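Local coordinates for protein inactive dihydroorotase-like domain (Chaetomium thermophilum, PDB 5NNL) that is an inactive dihydroorotase-like domain built on a barrel of parallel strands ringed by helices, at residues S40-S54 with C72-N84. Sequence-based numbering, arbitrary orientation.
Sequences SMIRIMPVSKDGSIS and CDFNLSITATSDN
Strands 41-44 and 73-75 pair in parallel at 4.7 Å between axes, Ile42 bonding through its N to Asp73 O and through its O to Asn75 N. The ladder straightens toward its C-terminal end: Asp73 N lies above the carbonyl plane of Ser40 O, whereas Ile44 N meets Asn75 O at 3.0 Å with an N-H...O angle of 173°. Beyond it the pairing opens, and a water bridges Ile44 O and Ser77 N. Toward helices 26-37 and 56-64 packing is apolar and buried: Ile42 CG1 rests 3.8 Å from Cys72 SG, and Leu76 CD2 touches Ile44 CB and Ile53 CD1. On the other face, CG anti to the backbone N (chi1 166°) and a straight chain to NE carry the Arg43 guanidinium edge to Ser77 OG; that NH2 bond is weak, and Ser97 is the stronger partner of both residues. The returning loop docks where Ile53 O takes Thr79 N at 2.7 Å, nearly straight, and Thr79 OG1 at 3.1 Å from above the carbonyl plane. By contrast, partly exposed Val47 only brushes Thr79, CG2 to CG2 at 3.9 Å. Two donors from one residue on Ile53 O are consistent with Thr79 anchoring the chain where it returns beside strand 73-79.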
loop_
_atom_site.group_PDB
_atom_site.type_symbol
_atom_site.label_atom_id
_atom_site.label_comp_id
_atom_site.label_asym_id
_atom_site.label_seq_id
_atom_site.Cartn_x
_atom_site.Cartn_y
_atom_site.Cartn_z
ATOM N N SER A 40 0.658 7.443 -9.725
ATOM C CA SER A 40 1.929 7.976 -10.203
ATOM C C SER A 40 3.043 7.863 -9.169
ATOM O O SER A 40 4.183 8.235 -9.466
ATOM C CB SER A 40 1.763 9.442 -10.621
ATOM O OG SER A 40 1.369 10.249 -9.524
ATOM N N MET A 41 2.739 7.369 -7.970
ATOM C CA MET A 41 3.723 7.204 -6.909
ATOM C C MET A 41 3.313 6.011 -6.064
ATOM O O MET A 41 2.173 5.949 -5.594
ATOM C CB MET A 41 3.812 8.457 -6.033
ATOM C CG MET A 41 5.151 9.174 -6.080
ATOM S SD MET A 41 6.492 8.238 -5.317
ATOM C CE MET A 41 7.111 9.448 -4.152
ATOM N N ILE A 42 4.237 5.076 -5.863
ATOM C CA ILE A 42 3.966 3.878 -5.076
ATOM C C ILE A 42 5.140 3.615 -4.146
ATOM O O ILE A 42 6.304 3.782 -4.527
ATOM C CB ILE A 42 3.699 2.646 -5.970
ATOM C CG1 ILE A 42 4.931 2.295 -6.809
ATOM C CG2 ILE A 42 2.496 2.898 -6.863
ATOM C CD1 ILE A 42 4.805 0.981 -7.573
ATOM N N ARG A 43 4.829 3.209 -2.920
ATOM C CA ARG A 43 5.823 2.660 -2.012
ATOM C C ARG A 43 5.856 1.151 -2.192
ATOM O O ARG A 43 4.811 0.491 -2.159
ATOM C CB ARG A 43 5.511 3.017 -0.558
ATOM C CG ARG A 43 6.304 2.192 0.454
ATOM C CD ARG A 43 6.006 2.566 1.896
ATOM N NE ARG A 43 6.618 1.596 2.795
ATOM C CZ ARG A 43 6.124 0.385 3.038
ATOM N NH1 ARG A 43 4.994 -0.010 2.460
ATOM N NH2 ARG A 43 6.761 -0.435 3.862
ATOM N N ILE A 44 7.052 0.615 -2.390
ATOM C CA ILE A 44 7.236 -0.809 -2.630
ATOM C C ILE A 44 7.331 -1.523 -1.289
ATOM O O ILE A 44 8.146 -1.155 -0.434
ATOM C CB ILE A 44 8.490 -1.059 -3.485
ATOM C CG1 ILE A 44 8.468 -0.185 -4.747
ATOM C CG2 ILE A 44 8.595 -2.526 -3.855
ATOM C CD1 ILE A 44 7.248 -0.384 -5.624
ATOM N N MET A 45 6.498 -2.537 -1.104
ATOM C CA MET A 45 6.508 -3.307 0.132
ATOM C C MET A 45 7.826 -4.062 0.245
ATOM O O MET A 45 8.146 -4.866 -0.641
ATOM C CB MET A 45 5.333 -4.279 0.164
ATOM C CG MET A 45 3.970 -3.595 0.105
ATOM S SD MET A 45 2.593 -4.752 0.152
ATOM C CE MET A 45 2.756 -5.402 1.812
ATOM N N PRO A 46 8.616 -3.848 1.301
ATOM C CA PRO A 46 9.931 -4.511 1.376
ATOM C C PRO A 46 9.857 -6.027 1.483
ATOM O O PRO A 46 10.859 -6.694 1.203
ATOM C CB PRO A 46 10.571 -3.890 2.627
ATOM C CG PRO A 46 9.420 -3.390 3.452
ATOM C CD PRO A 46 8.338 -3.012 2.481
ATOM N N VAL A 47 8.718 -6.591 1.871
ATOM C CA VAL A 47 8.551 -8.036 1.982
ATOM C C VAL A 47 7.893 -8.532 0.702
ATOM O O VAL A 47 6.786 -8.102 0.354
ATOM C CB VAL A 47 7.722 -8.410 3.223
ATOM C CG1 VAL A 47 7.404 -9.903 3.252
ATOM C CG2 VAL A 47 8.461 -7.997 4.501
ATOM N N SER A 48 8.566 -9.441 0.003
ATOM C CA SER A 48 8.088 -9.967 -1.264
ATOM C C SER A 48 7.739 -11.454 -1.112
ATOM O O SER A 48 7.531 -11.942 0.009
ATOM C CB SER A 48 9.143 -9.684 -2.341
ATOM O OG SER A 48 10.429 -10.139 -1.955
ATOM N N LYS A 49 7.659 -12.172 -2.237
ATOM C CA LYS A 49 7.151 -13.544 -2.225
ATOM C C LYS A 49 7.966 -14.438 -1.293
ATOM O O LYS A 49 7.451 -14.946 -0.289
ATOM C CB LYS A 49 7.143 -14.102 -3.649
ATOM C CG LYS A 49 6.889 -15.611 -3.749
ATOM C CD LYS A 49 5.810 -15.930 -4.769
ATOM C CE LYS A 49 5.864 -17.379 -5.256
ATOM N NZ LYS A 49 4.899 -18.267 -4.538
ATOM N N ASP A 50 9.236 -14.657 -1.620
ATOM C CA ASP A 50 10.114 -15.531 -0.846
ATOM C C ASP A 50 11.398 -14.803 -0.479
ATOM O O ASP A 50 12.494 -15.369 -0.511
ATOM C CB ASP A 50 10.417 -16.817 -1.615
ATOM C CG ASP A 50 9.258 -17.803 -1.588
ATOM O OD1 ASP A 50 8.765 -18.114 -0.480
ATOM O OD2 ASP A 50 8.838 -18.263 -2.674
ATOM N N GLY A 51 11.274 -13.533 -0.119
ATOM C CA GLY A 51 12.424 -12.747 0.269
ATOM C C GLY A 51 11.985 -11.405 0.805
ATOM O O GLY A 51 10.794 -11.151 0.992
ATOM N N SER A 52 12.966 -10.543 1.052
ATOM C CA SER A 52 12.669 -9.222 1.585
ATOM C C SER A 52 13.900 -8.340 1.461
ATOM O O SER A 52 15.031 -8.827 1.376
ATOM C CB SER A 52 12.231 -9.300 3.051
ATOM O OG SER A 52 13.305 -9.737 3.867
ATOM N N ILE A 53 13.661 -7.030 1.456
ATOM C CA ILE A 53 14.732 -6.053 1.623
ATOM C C ILE A 53 15.037 -5.993 3.117
ATOM O O ILE A 53 14.319 -5.356 3.889
ATOM C CB ILE A 53 14.359 -4.681 1.055
ATOM C CG1 ILE A 53 14.134 -4.787 -0.458
ATOM C CG2 ILE A 53 15.453 -3.651 1.377
ATOM C CD1 ILE A 53 13.735 -3.477 -1.130
ATOM N N SER A 54 16.110 -6.679 3.529
ATOM C CA SER A 54 16.486 -6.793 4.932
ATOM C C SER A 54 17.931 -6.410 5.225
ATOM O O SER A 54 18.296 -6.333 6.404
ATOM C CB SER A 54 16.251 -8.230 5.427
ATOM O OG SER A 54 16.804 -9.179 4.526
ATOM N N CYS A 72 6.221 4.645 -13.172
ATOM C CA CYS A 72 5.770 5.609 -12.183
ATOM C C CYS A 72 6.936 5.853 -11.234
ATOM O O CYS A 72 7.945 5.144 -11.271
ATOM C CB CYS A 72 4.518 5.116 -11.438
ATOM S SG CYS A 72 4.764 3.657 -10.402
ATOM N N ASP A 73 6.812 6.878 -10.396
ATOM C CA ASP A 73 7.812 7.106 -9.364
ATOM C C ASP A 73 7.580 6.150 -8.196
ATOM O O ASP A 73 6.480 5.626 -7.998
ATOM C CB ASP A 73 7.773 8.556 -8.882
ATOM C CG ASP A 73 8.157 9.540 -9.971
ATOM O OD1 ASP A 73 8.797 9.114 -10.956
ATOM O OD2 ASP A 73 7.821 10.735 -9.840
ATOM N N PHE A 74 8.635 5.914 -7.422
ATOM C CA PHE A 74 8.529 4.928 -6.359
ATOM C C PHE A 74 9.557 5.206 -5.274
ATOM O O PHE A 74 10.552 5.904 -5.485
ATOM C CB PHE A 74 8.695 3.502 -6.902
ATOM C CG PHE A 74 10.104 3.153 -7.283
ATOM C CD1 PHE A 74 10.600 3.475 -8.538
ATOM C CD2 PHE A 74 10.930 2.488 -6.391
ATOM C CE1 PHE A 74 11.896 3.150 -8.891
ATOM C CE2 PHE A 74 12.223 2.161 -6.738
ATOM C CZ PHE A 74 12.708 2.491 -7.988
ATOM N N ASN A 75 9.272 4.660 -4.097
ATOM C CA ASN A 75 10.180 4.634 -2.965
ATOM C C ASN A 75 10.387 3.183 -2.563
ATOM O O ASN A 75 9.446 2.384 -2.597
ATOM C CB ASN A 75 9.612 5.419 -1.777
ATOM C CG ASN A 75 10.352 6.716 -1.516
ATOM O OD1 ASN A 75 11.582 6.766 -1.562
ATOM N ND2 ASN A 75 9.600 7.775 -1.231
ATOM N N LEU A 76 11.616 2.836 -2.205
ATOM C CA LEU A 76 11.862 1.548 -1.584
ATOM C C LEU A 76 11.690 1.666 -0.073
ATOM O O LEU A 76 11.552 2.757 0.486
ATOM C CB LEU A 76 13.259 1.025 -1.928
ATOM C CG LEU A 76 13.474 0.532 -3.362
ATOM C CD1 LEU A 76 14.931 0.150 -3.582
ATOM C CD2 LEU A 76 12.570 -0.651 -3.680
ATOM N N SER A 77 11.682 0.513 0.583
ATOM C CA SER A 77 11.564 0.442 2.028
ATOM C C SER A 77 12.398 -0.744 2.485
ATOM O O SER A 77 12.887 -1.529 1.668
ATOM C CB SER A 77 10.098 0.314 2.459
ATOM O OG SER A 77 9.951 0.385 3.868
ATOM N N ILE A 78 12.560 -0.876 3.798
ATOM C CA ILE A 78 13.413 -1.918 4.359
ATOM C C ILE A 78 12.735 -2.545 5.570
ATOM O O ILE A 78 12.092 -1.853 6.366
ATOM C CB ILE A 78 14.801 -1.362 4.730
ATOM C CG1 ILE A 78 15.709 -2.496 5.194
ATOM C CG2 ILE A 78 14.687 -0.268 5.797
ATOM C CD1 ILE A 78 17.180 -2.260 4.855
ATOM N N THR A 79 12.900 -3.859 5.707
ATOM C CA THR A 79 12.275 -4.637 6.767
ATOM C C THR A 79 13.175 -4.727 7.991
ATOM O O THR A 79 14.384 -4.954 7.877
ATOM C CB THR A 79 11.973 -6.053 6.279
ATOM O OG1 THR A 79 11.467 -5.999 4.942
ATOM C CG2 THR A 79 10.961 -6.735 7.177
ATOM N N ALA A 80 12.570 -4.578 9.162
ATOM C CA ALA A 80 13.288 -4.763 10.409
ATOM C C ALA A 80 13.359 -6.243 10.763
ATOM O O ALA A 80 12.455 -7.025 10.456
ATOM C CB ALA A 80 12.610 -3.988 11.539
ATOM N N THR A 81 14.453 -6.620 11.419
ATOM C CA THR A 81 14.637 -7.971 11.931
ATOM C C THR A 81 15.220 -7.852 13.332
ATOM O O THR A 81 15.288 -6.760 13.906
ATOM C CB THR A 81 15.530 -8.820 11.012
ATOM O OG1 THR A 81 16.884 -8.353 11.077
ATOM C CG2 THR A 81 15.040 -8.778 9.569
ATOM N N SER A 82 15.649 -8.993 13.879
ATOM C CA SER A 82 16.141 -9.038 15.253
ATOM C C SER A 82 17.491 -8.337 15.397
ATOM O O SER A 82 17.751 -7.688 16.417
ATOM C CB SER A 82 16.245 -10.492 15.715
ATOM O OG SER A 82 16.280 -11.390 14.621
ATOM N N ASP A 83 18.362 -8.462 14.393
ATOM C CA ASP A 83 19.718 -7.922 14.446
ATOM C C ASP A 83 19.980 -6.906 13.334
ATOM O O ASP A 83 21.138 -6.676 12.971
ATOM C CB ASP A 83 20.741 -9.058 14.368
ATOM C CG ASP A 83 20.383 -10.091 13.318
ATOM O OD1 ASP A 83 20.414 -11.299 13.634
ATOM O OD2 ASP A 83 20.045 -9.696 12.185
ATOM N N ASN A 84 18.926 -6.290 12.797
ATOM C CA ASN A 84 19.015 -5.409 11.636
ATOM C C ASN A 84 19.329 -3.960 11.981
ATOM O O ASN A 84 19.959 -3.267 11.174
ATOM C CB ASN A 84 17.688 -5.426 10.871
ATOM C CG ASN A 84 17.777 -6.165 9.551
ATOM O OD1 ASN A 84 18.508 -7.149 9.425
ATOM N ND2 ASN A 84 17.028 -5.695 8.558
HETATM O O HOH W 1 10.741 -1.875 -0.715
#